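PDB 4UEJ: galactitol 1-phosphate 5-dehydrogenase from Escherichia coli, which oxidises galactitol 1-phosphate to keto-D-tagatose 6-phosphate with NAD(+) as hydride acceptor, as a zinc-containing homodimeric member of the alcohol dehydrogenase family. Local coordinates for residues S35-G39 with S40-R44; N48-Y52 with Y53-L57; E144-T147 with V148-A152. All blocks are in the same frame, centred on the assembly; numbering follows the deposited sequence.

Interaction 1: S35-G39 with S40-R44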
ATOM      1  N   SER A  35     -21.112  25.110  10.867  1.00 20.55           N
ATOM      2  CA  SER A  35     -20.512  23.911  11.437  1.00 19.84           C
ATOM      3  C   SER A  35     -21.109  22.661  10.794  1.00 22.36           C
ATOM      4  O   SER A  35     -22.310  22.410  10.906  1.00 21.03           O
ATOM      5  CB  SER A  35     -20.713  23.900  12.961  1.00 20.45           C
ATOM      6  OG  SER A  35     -20.006  22.836  13.582  1.00 19.89           O
ATOM      7  N   GLY A  36     -20.277  21.888  10.100  1.00 19.04           N
ATOM      8  CA  GLY A  36     -20.777  20.801   9.274  1.00 19.27           C
ATOM      9  C   GLY A  36     -20.721  19.449   9.934  1.00 19.42           C
ATOM     10  O   GLY A  36     -19.837  19.204  10.755  1.00 18.91           O
ATOM     11  N   LEU A  37     -21.658  18.570   9.575  1.00 20.31           N
ATOM     12  CA  LEU A  37     -21.623  17.171  10.008  1.00 20.74           C
ATOM     13  C   LEU A  37     -20.796  16.307   9.056  1.00 21.67           C
ATOM     14  O   LEU A  37     -21.080  16.263   7.863  1.00 20.17           O
ATOM     15  CB  LEU A  37     -23.040  16.609  10.099  1.00 22.33           C
ATOM     16  CG  LEU A  37     -23.219  15.171  10.588  1.00 23.30           C
ATOM     17  CD1 LEU A  37     -23.064  15.112  12.095  1.00 23.70           C
ATOM     18  CD2 LEU A  37     -24.569  14.613  10.161  1.00 24.93           C
ATOM     19  N   CYS A  38     -19.790  15.616   9.593  1.00 19.63           N
ATOM     20  CA  CYS A  38     -18.923  14.724   8.820  1.00 23.44           C
ATOM     21  C   CYS A  38     -19.503  13.306   8.737  1.00 20.42           C
ATOM     22  O   CYS A  38     -20.208  12.861   9.643  1.00 21.49           O
ATOM     23  CB  CYS A  38     -17.519  14.691   9.450  1.00 22.22           C
ATOM     24  SG  CYS A  38     -16.223  13.790   8.529  1.00 23.04           S
ATOM     25  N   GLY A  39     -19.215  12.601   7.651  1.00 20.48           N
ATOM     26  CA  GLY A  39     -19.573  11.195   7.552  1.00 26.19           C
ATOM     27  C   GLY A  39     -19.072  10.385   8.738  1.00 24.15           C
ATOM     28  O   GLY A  39     -19.742   9.457   9.202  1.00 24.35           O
ATOM     29  N   SER A  40     -17.901  10.751   9.244  1.00 21.10           N
ATOM     30  CA  SER A  40     -17.287  10.062  10.376  1.00 23.90           C
ATOM     31  C   SER A  40     -18.064  10.274  11.670  1.00 25.94           C
ATOM     32  O   SER A  40     -17.865   9.545  12.642  1.00 26.55           O
ATOM     33  CB  SER A  40     -15.843  10.528  10.562  1.00 27.80           C
ATOM     34  OG  SER A  40     -15.799  11.917  10.853  1.00 27.93           O
ATOM     35  N   ASP A  41     -18.951  11.266  11.679  1.00 22.21           N
ATOM     36  CA  ASP A  41     -19.760  11.559  12.856  1.00 23.14           C
ATOM     37  C   ASP A  41     -20.908  10.564  13.014  1.00 25.12           C
ATOM     38  O   ASP A  41     -21.384  10.320  14.124  1.00 26.38           O
ATOM     39  CB  ASP A  41     -20.311  12.991  12.785  1.00 22.55           C
ATOM     40  CG  ASP A  41     -19.248  14.047  13.079  1.00 29.11           C
ATOM     41  OD1 ASP A  41     -18.356  13.776  13.914  1.00 20.87           O
ATOM     42  OD2 ASP A  41     -19.307  15.152  12.486  1.00 20.29           O
ATOM     43  N   LEU A  42     -21.354   9.989  11.903  1.00 25.59           N
ATOM     44  CA  LEU A  42     -22.501   9.077  11.927  1.00 27.67           C
ATOM     45  C   LEU A  42     -22.282   7.862  12.849  1.00 29.17           C
ATOM     46  O   LEU A  42     -23.167   7.543  13.645  1.00 30.95           O
ATOM     47  CB  LEU A  42     -22.852   8.619  10.505  1.00 29.73           C
ATOM     48  CG  LEU A  42     -23.846   9.489   9.726  1.00 37.71           C
ATOM     49  CD1 LEU A  42     -23.428  10.943   9.718  1.00 40.37           C
ATOM     50  CD2 LEU A  42     -24.013   8.980   8.300  1.00 38.13           C
ATOM     51  N   PRO A  43     -21.112   7.193  12.762  1.00 28.67           N
ATOM     52  CA  PRO A  43     -20.860   6.128  13.747  1.00 32.88           C
ATOM     53  C   PRO A  43     -20.808   6.636  15.193  1.00 30.41           C
ATOM     54  O   PRO A  43     -21.143   5.886  16.114  1.00 34.18           O
ATOM     55  CB  PRO A  43     -19.491   5.576  13.331  1.00 35.05           C
ATOM     56  CG  PRO A  43     -19.348   5.931  11.898  1.00 34.81           C
ATOM     57  CD  PRO A  43     -20.053   7.243  11.734  1.00 27.11           C
ATOM     58  N   ARG A  44     -20.385   7.882  15.390  1.00 30.20           N
ATOM     59  CA  ARG A  44     -20.282   8.440  16.738  1.00 28.80           C
ATOM     60  C   ARG A  44     -21.655   8.676  17.330  1.00 31.28           C
ATOM     61  O   ARG A  44     -21.857   8.528  18.532  1.00 31.75           O
ATOM     62  CB  ARG A  44     -19.486   9.751  16.736  1.00 26.66           C
ATOM     63  CG  ARG A  44     -18.046   9.599  16.277  1.00 27.81           C
ATOM     64  CD  ARG A  44     -17.265  10.920  16.376  1.00 25.57           C
ATOM     65  NE  ARG A  44     -15.909  10.760  15.847  1.00 26.74           N
ATOM     66  CZ  ARG A  44     -15.481  11.276  14.701  1.00 29.90           C
ATOM     67  NH1 ARG A  44     -16.291  12.020  13.951  1.00 21.10           N
ATOM     68  NH2 ARG A  44     -14.233  11.056  14.307  1.00 35.69           N
TER
HETATM   69  O   HOH W   1     -17.897  17.448  12.182  1.00 14.66           O

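Interaction 2: N48-Y52 with Y53-L57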
ATOM      1  N   ASN A  48     -22.639   4.023  18.743  1.00 42.29           N
ATOM      2  CA  ASN A  48     -21.853   4.111  19.968  1.00 40.49           C
ATOM      3  C   ASN A  48     -20.352   4.136  19.679  1.00 39.64           C
ATOM      4  O   ASN A  48     -19.566   3.487  20.367  1.00 41.65           O
ATOM      5  CB  ASN A  48     -22.208   2.957  20.908  1.00 44.34           C
ATOM      6  CG  ASN A  48     -23.608   3.094  21.485  1.00 50.04           C
ATOM      7  OD1 ASN A  48     -24.140   4.203  21.592  1.00 48.76           O
ATOM      8  ND2 ASN A  48     -24.214   1.970  21.856  1.00 55.84           N
ATOM      9  N   GLY A  49     -19.968   4.897  18.657  1.00 38.15           N
ATOM     10  CA  GLY A  49     -18.589   4.944  18.204  1.00 32.98           C
ATOM     11  C   GLY A  49     -17.794   6.140  18.695  1.00 30.67           C
ATOM     12  O   GLY A  49     -16.655   6.346  18.280  1.00 29.53           O
ATOM     13  N   ALA A  50     -18.389   6.938  19.573  1.00 30.93           N
ATOM     14  CA  ALA A  50     -17.678   8.068  20.159  1.00 29.45           C
ATOM     15  C   ALA A  50     -16.834   7.602  21.338  1.00 30.33           C
ATOM     16  O   ALA A  50     -17.141   6.589  21.966  1.00 35.91           O
ATOM     17  CB  ALA A  50     -18.654   9.155  20.597  1.00 29.53           C
ATOM     18  N   HIS A  51     -15.780   8.352  21.646  1.00 28.95           N
ATOM     19  CA  HIS A  51     -14.895   8.010  22.759  1.00 29.67           C
ATOM     20  C   HIS A  51     -15.579   8.140  24.121  1.00 36.31           C
ATOM     21  O   HIS A  51     -15.173   7.504  25.097  1.00 32.95           O
ATOM     22  CB  HIS A  51     -13.645   8.886  22.721  1.00 27.79           C
ATOM     23  CG  HIS A  51     -12.707   8.543  21.609  1.00 32.03           C
ATOM     24  ND1 HIS A  51     -12.412   9.418  20.585  1.00 35.70           N
ATOM     25  CD2 HIS A  51     -12.000   7.416  21.355  1.00 32.54           C
ATOM     26  CE1 HIS A  51     -11.558   8.849  19.754  1.00 36.02           C
ATOM     27  NE2 HIS A  51     -11.294   7.633  20.197  1.00 32.65           N
ATOM     28  N   TYR A  52     -16.620   8.961  24.189  1.00 31.46           N
ATOM     29  CA  TYR A  52     -17.361   9.129  25.431  1.00 33.33           C
ATOM     30  C   TYR A  52     -18.746   9.710  25.168  1.00 36.58           C
ATOM     31  O   TYR A  52     -18.988  10.314  24.119  1.00 32.17           O
ATOM     32  CB  TYR A  52     -16.585  10.027  26.407  1.00 32.82           C
ATOM     33  CG  TYR A  52     -16.311  11.418  25.875  1.00 30.61           C
ATOM     34  CD1 TYR A  52     -15.169  11.687  25.132  1.00 28.62           C
ATOM     35  CD2 TYR A  52     -17.202  12.461  26.112  1.00 33.94           C
ATOM     36  CE1 TYR A  52     -14.922  12.964  24.630  1.00 26.87           C
ATOM     37  CE2 TYR A  52     -16.966  13.735  25.620  1.00 29.74           C
ATOM     38  CZ  TYR A  52     -15.825  13.984  24.884  1.00 32.69           C
ATOM     39  OH  TYR A  52     -15.598  15.256  24.398  1.00 30.26           O
ATOM     40  N   TYR A  53     -19.642   9.512  26.130  1.00 36.02           N
ATOM     41  CA  TYR A  53     -20.966  10.120  26.117  1.00 36.83           C
ATOM     42  C   TYR A  53     -21.268  10.676  27.505  1.00 42.32           C
ATOM     43  O   TYR A  53     -20.850  10.098  28.509  1.00 39.84           O
ATOM     44  CB  TYR A  53     -22.039   9.110  25.696  1.00 38.69           C
ATOM     45  CG  TYR A  53     -21.840   8.573  24.302  1.00 37.40           C
ATOM     46  CD1 TYR A  53     -22.273   9.289  23.193  1.00 35.86           C
ATOM     47  CD2 TYR A  53     -21.202   7.357  24.092  1.00 40.11           C
ATOM     48  CE1 TYR A  53     -22.088   8.804  21.913  1.00 34.82           C
ATOM     49  CE2 TYR A  53     -21.005   6.864  22.816  1.00 37.48           C
ATOM     50  CZ  TYR A  53     -21.454   7.590  21.730  1.00 36.07           C
ATOM     51  OH  TYR A  53     -21.260   7.106  20.458  1.00 34.47           O
ATOM     52  N   PRO A  54     -21.982  11.810  27.570  1.00 40.13           N
ATOM     53  CA  PRO A  54     -22.447  12.606  26.427  1.00 36.59           C
ATOM     54  C   PRO A  54     -21.307  13.349  25.746  1.00 34.98           C
ATOM     55  O   PRO A  54     -20.274  13.577  26.369  1.00 33.53           O
ATOM     56  CB  PRO A  54     -23.429  13.587  27.064  1.00 37.82           C
ATOM     57  CG  PRO A  54     -22.948  13.727  28.471  1.00 39.31           C
ATOM     58  CD  PRO A  54     -22.435  12.374  28.852  1.00 39.99           C
ATOM     59  N   ILE A  55     -21.485  13.709  24.481  1.00 32.26           N
ATOM     60  CA  ILE A  55     -20.421  14.364  23.740  1.00 29.82           C
ATOM     61  C   ILE A  55     -21.014  15.413  22.815  1.00 28.85           C
ATOM     62  O   ILE A  55     -22.139  15.265  22.342  1.00 30.34           O
ATOM     63  CB  ILE A  55     -19.588  13.338  22.929  1.00 28.87           C
ATOM     64  CG1 ILE A  55     -18.323  13.973  22.354  1.00 26.65           C
ATOM     65  CG2 ILE A  55     -20.428  12.701  21.827  1.00 30.39           C
ATOM     66  CD1 ILE A  55     -17.372  12.957  21.708  1.00 25.95           C
ATOM     67  N   THR A  56     -20.276  16.491  22.590  1.00 27.28           N
ATOM     68  CA  THR A  56     -20.663  17.454  21.572  1.00 26.30           C
ATOM     69  C   THR A  56     -19.677  17.333  20.421  1.00 26.08           C
ATOM     70  O   THR A  56     -18.471  17.527  20.594  1.00 25.07           O
ATOM     71  CB  THR A  56     -20.696  18.895  22.119  1.00 26.33           C
ATOM     72  OG1 THR A  56     -21.739  19.002  23.098  1.00 28.32           O
ATOM     73  CG2 THR A  56     -20.967  19.892  20.997  1.00 26.96           C
ATOM     74  N   LEU A  57     -20.188  16.981  19.246  1.00 24.09           N
ATOM     75  CA  LEU A  57     -19.327  16.754  18.093  1.00 22.56           C
ATOM     76  C   LEU A  57     -19.105  18.040  17.292  1.00 23.30           C
ATOM     77  O   LEU A  57     -19.529  19.126  17.697  1.00 25.40           O
ATOM     78  CB  LEU A  57     -19.930  15.665  17.198  1.00 23.00           C
ATOM     79  CG  LEU A  57     -20.163  14.298  17.857  1.00 24.44           C
ATOM     80  CD1 LEU A  57     -20.908  13.344  16.916  1.00 26.59           C
ATOM     81  CD2 LEU A  57     -18.849  13.695  18.307  1.00 26.23           C
TER

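Interaction 3: E144-T147 with V148-A152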
ATOM      1  N   GLU A 144     -11.615  22.215   6.341  1.00  9.81           N
ATOM      2  CA  GLU A 144     -11.147  20.969   6.916  1.00 10.32           C
ATOM      3  C   GLU A 144     -11.471  19.755   6.007  1.00 10.01           C
ATOM      4  O   GLU A 144     -10.561  18.972   5.688  1.00 10.33           O
ATOM      5  CB  GLU A 144     -11.716  20.814   8.334  1.00 13.24           C
ATOM      6  CG  GLU A 144     -10.962  19.834   9.214  1.00  9.49           C
ATOM      7  CD  GLU A 144     -11.414  18.414   9.034  1.00 11.97           C
ATOM      8  OE1 GLU A 144     -12.415  18.195   8.323  1.00 13.20           O
ATOM      9  OE2 GLU A 144     -10.751  17.507   9.588  1.00 16.11           O
ATOM     10  N   PRO A 145     -12.733  19.611   5.544  1.00 11.34           N
ATOM     11  CA  PRO A 145     -12.954  18.459   4.656  1.00 12.70           C
ATOM     12  C   PRO A 145     -12.234  18.556   3.295  1.00 10.26           C
ATOM     13  O   PRO A 145     -11.862  17.501   2.750  1.00 11.14           O
ATOM     14  CB  PRO A 145     -14.492  18.429   4.489  1.00 14.08           C
ATOM     15  CG  PRO A 145     -14.980  19.748   4.968  1.00 16.48           C
ATOM     16  CD  PRO A 145     -14.008  20.177   6.029  1.00 13.21           C
ATOM     17  N   ILE A 146     -11.989  19.762   2.785  1.00  8.13           N
ATOM     18  CA  ILE A 146     -11.165  19.906   1.578  1.00  7.91           C
ATOM     19  C   ILE A 146      -9.774  19.338   1.823  1.00  8.75           C
ATOM     20  O   ILE A 146      -9.230  18.599   1.001  1.00  8.80           O
ATOM     21  CB  ILE A 146     -11.043  21.360   1.148  1.00  8.37           C
ATOM     22  CG1 ILE A 146     -12.397  21.847   0.638  1.00  8.91           C
ATOM     23  CG2 ILE A 146     -10.024  21.514   0.005  1.00  8.28           C
ATOM     24  CD1 ILE A 146     -12.448  23.327   0.533  1.00 10.35           C
ATOM     25  N   THR A 147      -9.204  19.672   2.974  1.00  7.64           N
ATOM     26  CA  THR A 147      -7.831  19.252   3.222  1.00  9.65           C
ATOM     27  C   THR A 147      -7.676  17.748   3.354  1.00 10.73           C
ATOM     28  O   THR A 147      -6.575  17.257   3.213  1.00  8.99           O
ATOM     29  CB  THR A 147      -7.219  19.900   4.485  1.00  7.92           C
ATOM     30  OG1 THR A 147      -7.935  19.483   5.657  1.00 10.50           O
ATOM     31  CG2 THR A 147      -7.219  21.437   4.348  1.00  8.44           C
ATOM     32  N   VAL A 148      -8.756  17.025   3.639  1.00  8.72           N
ATOM     33  CA  VAL A 148      -8.678  15.566   3.692  1.00  6.99           C
ATOM     34  C   VAL A 148      -8.185  15.011   2.347  1.00  9.60           C
ATOM     35  O   VAL A 148      -7.201  14.245   2.283  1.00  9.39           O
ATOM     36  CB  VAL A 148     -10.027  14.943   4.049  1.00  8.32           C
ATOM     37  CG1 VAL A 148      -9.960  13.439   3.953  1.00 13.38           C
ATOM     38  CG2 VAL A 148     -10.441  15.366   5.460  1.00 16.36           C
ATOM     39  N   GLY A 149      -8.859  15.412   1.277  1.00 10.01           N
ATOM     40  CA  GLY A 149      -8.493  14.994  -0.061  1.00 10.31           C
ATOM     41  C   GLY A 149      -7.143  15.538  -0.463  1.00 11.61           C
ATOM     42  O   GLY A 149      -6.351  14.833  -1.075  1.00 10.42           O
ATOM     43  N   LEU A 150      -6.871  16.788  -0.102  1.00  6.65           N
ATOM     44  CA  LEU A 150      -5.603  17.404  -0.439  1.00  6.90           C
ATOM     45  C   LEU A 150      -4.452  16.665   0.230  1.00  8.47           C
ATOM     46  O   LEU A 150      -3.380  16.541  -0.353  1.00  7.18           O
ATOM     47  CB  LEU A 150      -5.565  18.872  -0.034  1.00  7.67           C
ATOM     48  CG  LEU A 150      -6.464  19.787  -0.874  1.00  7.54           C
ATOM     49  CD1 LEU A 150      -6.239  21.240  -0.426  1.00  8.16           C
ATOM     50  CD2 LEU A 150      -6.114  19.643  -2.341  1.00 10.29           C
ATOM     51  N   HIS A 151      -4.679  16.196   1.451  1.00  8.95           N
ATOM     52  CA  HIS A 151      -3.635  15.468   2.170  1.00  7.58           C
ATOM     53  C   HIS A 151      -3.301  14.167   1.453  1.00  8.24           C
ATOM     54  O   HIS A 151      -2.130  13.815   1.314  1.00  8.50           O
ATOM     55  CB  HIS A 151      -4.061  15.157   3.605  1.00  7.34           C
ATOM     56  CG  HIS A 151      -2.988  14.484   4.400  1.00  7.81           C
ATOM     57  ND1 HIS A 151      -1.794  15.105   4.707  1.00 10.76           N
ATOM     58  CD2 HIS A 151      -2.907  13.240   4.924  1.00  9.39           C
ATOM     59  CE1 HIS A 151      -1.029  14.272   5.390  1.00 15.44           C
ATOM     60  NE2 HIS A 151      -1.688  13.134   5.547  1.00 10.35           N
ATOM     61  N   ALA A 152      -4.333  13.461   1.003  1.00  6.75           N
ATOM     62  CA  ALA A 152      -4.114  12.241   0.209  1.00  6.72           C
ATOM     63  C   ALA A 152      -3.356  12.530  -1.085  1.00  7.24           C
ATOM     64  O   ALA A 152      -2.418  11.791  -1.414  1.00  8.67           O
ATOM     65  CB  ALA A 152      -5.421  11.555  -0.091  1.00 10.09           C
TER
HETATM   66  O   HOH W   2     -11.697  16.226   0.285  1.00 11.75           O

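Interaction 1: S35-G39 with S40-R44
The Asp41 carboxylate is met on the anti side of OD2 by the backbone N of Cys38, at 3.0 Å and 34° out of the carboxylate plane, while the Arg44 guanidinium takes the same carboxylate at its edge and Ser40 O over one face. Arg44 NH1 forms a salt bridge with Asp41 OD1 (2.7 Å) and also donates to Ser40 OG. Asp41 is gripped through both oxygens, OD2 also receiving a water that links it to Gly36 O. With SG anti to the backbone N (chi1 -173°), Cys38 accepts from Ser40 N at 3.5 Å, which with the Cys38 N to Asp41 OD2 bond makes a capping box in the turn that leads into the helix. Asp41 N to Cys38 O (2.9 Å) is a backbone bond of this turn. Leu37 CD1 slides past Asp41 CB at 3.5 Å, and its CD2 meets Leu42 CD1 where the two leucines cross at about a right angle. The bend carries the chain from strand 27-36 into helix 41-46 and presents Cys38 to the zinc ion together with His59; beside it, Gly36 pairs with Glu60 of strand 60-68 and Leu37 with Val342 of strand 341-344.

Interaction 2: N48-Y52 with Y53-L57
Tyr52 and Ile55 cross at about a right angle, with the isoleucine tip laid over one face of the tyrosine ring. Ile55 CD1 sits 3.9 Å from the Tyr52 ring centroid and 20° off the ring normal, a CH-pi contact, and Ile55 CG1 follows at 3.5 Å from Tyr52 CE2. The ring reaches this place because Tyr52 CG stands between its backbone N and carbonyl carbon (chi1 60°). Pro54 O comes up to the ring edge, 3.3 Å from Tyr52 CD2, and the Tyr52 hydroxyl bonds to Asp114. The Tyr53 side chain runs back along the loop to Ala50. All this belongs to the irregular loop joining helix 41-46 to strand 60-68 in the GroES-like domain, where the peptide bond before Pro54 is cis. Ala50 CB meets Tyr53 CZ obliquely at 3.4 Å, and Ala50 N donates to Tyr53 OH at 3.0 Å with an N-H...O angle of 160°; the same hydroxyl bonds to Arg44 O. A phenylalanine in place of Tyr53 would probably leave Ala50 N and Arg44 O without this shared mate. Tyr52 O lies over one face of the Tyr53 ring, 3.3 Å from Tyr53 CG, and as close to Ile55 CB; buried between these groups, it has no polar partner.

Interaction 3: E144-T147 with V148-A152
From Glu144 to Ala152 the backbone winds as helix with an uneven first turn, Val148 N being shared between Glu144 O, in a weak bond of 3.4 Å, and Pro145 O at 3.3 Å, before regular bonding resumes with Leu150 N to Ile146 O and His151 N to Thr147 O. A water bridges Pro145 and Gly149: it donates to Pro145 O at 2.8 Å and accepts weakly from Gly149 N, the direct distance from Gly149 N to Pro145 O being 3.9 Å. Thr147 folds its hydroxyl back along the helix, OG1 standing between the backbone N and the carbonyl carbon (chi1 64°), and donates to Glu144 O at 2.7 Å. Glu144 O therefore holds two donors, one strong and one weak. Asn289 ND2 bonds to Thr147 OG1 as well, and weakly to Glu144 OE2. Ile146 and Leu150 lie side by side and point the same way, Ile146 CG2 to Leu150 CD1 3.8 Å, facing helix 297-307, while Ile146 also packs on helix 171-182. Val148 CG2 packs against the oxygen end of the Glu144 carbonyl, 3.6 Å from Glu144 O. Glu144 is a probable ligand of the catalytic zinc, as in relatives, but here its side chain stays about 4 Å from the ion, close to His59. Further along, His151 bonds through ND1 to Glu298 and through NE2 to Glu280 of the second subunit. With a carboxylate at each ring nitrogen, the imidazole is likely to be drawn toward the protonated form, so this buried helix carries a probably charged link across the dimer.

In the fold
Interactions 1 and 2 follow each other within the GroES-like domain: interaction 1 runs into helix 41-46, and interaction 2 lies in the loop after it and packs back on it, Gly49 N bonding to Pro43 O and Leu57 packing on the aliphatic part of Arg44. Interaction 2 is the surface contact, built mainly from aromatic rings and aliphatic groups, whereas interaction 1 is partly buried and dominated by capping bonds and a salt bridge. Interaction 3 is the buried one, held by helical backbone bonds and apolar packing on helices 171-182 and 297-307. It touches neither of the others, yet Cys38 of interaction 1 binds the zinc ion that Glu144 approaches to about 4 Å from another element.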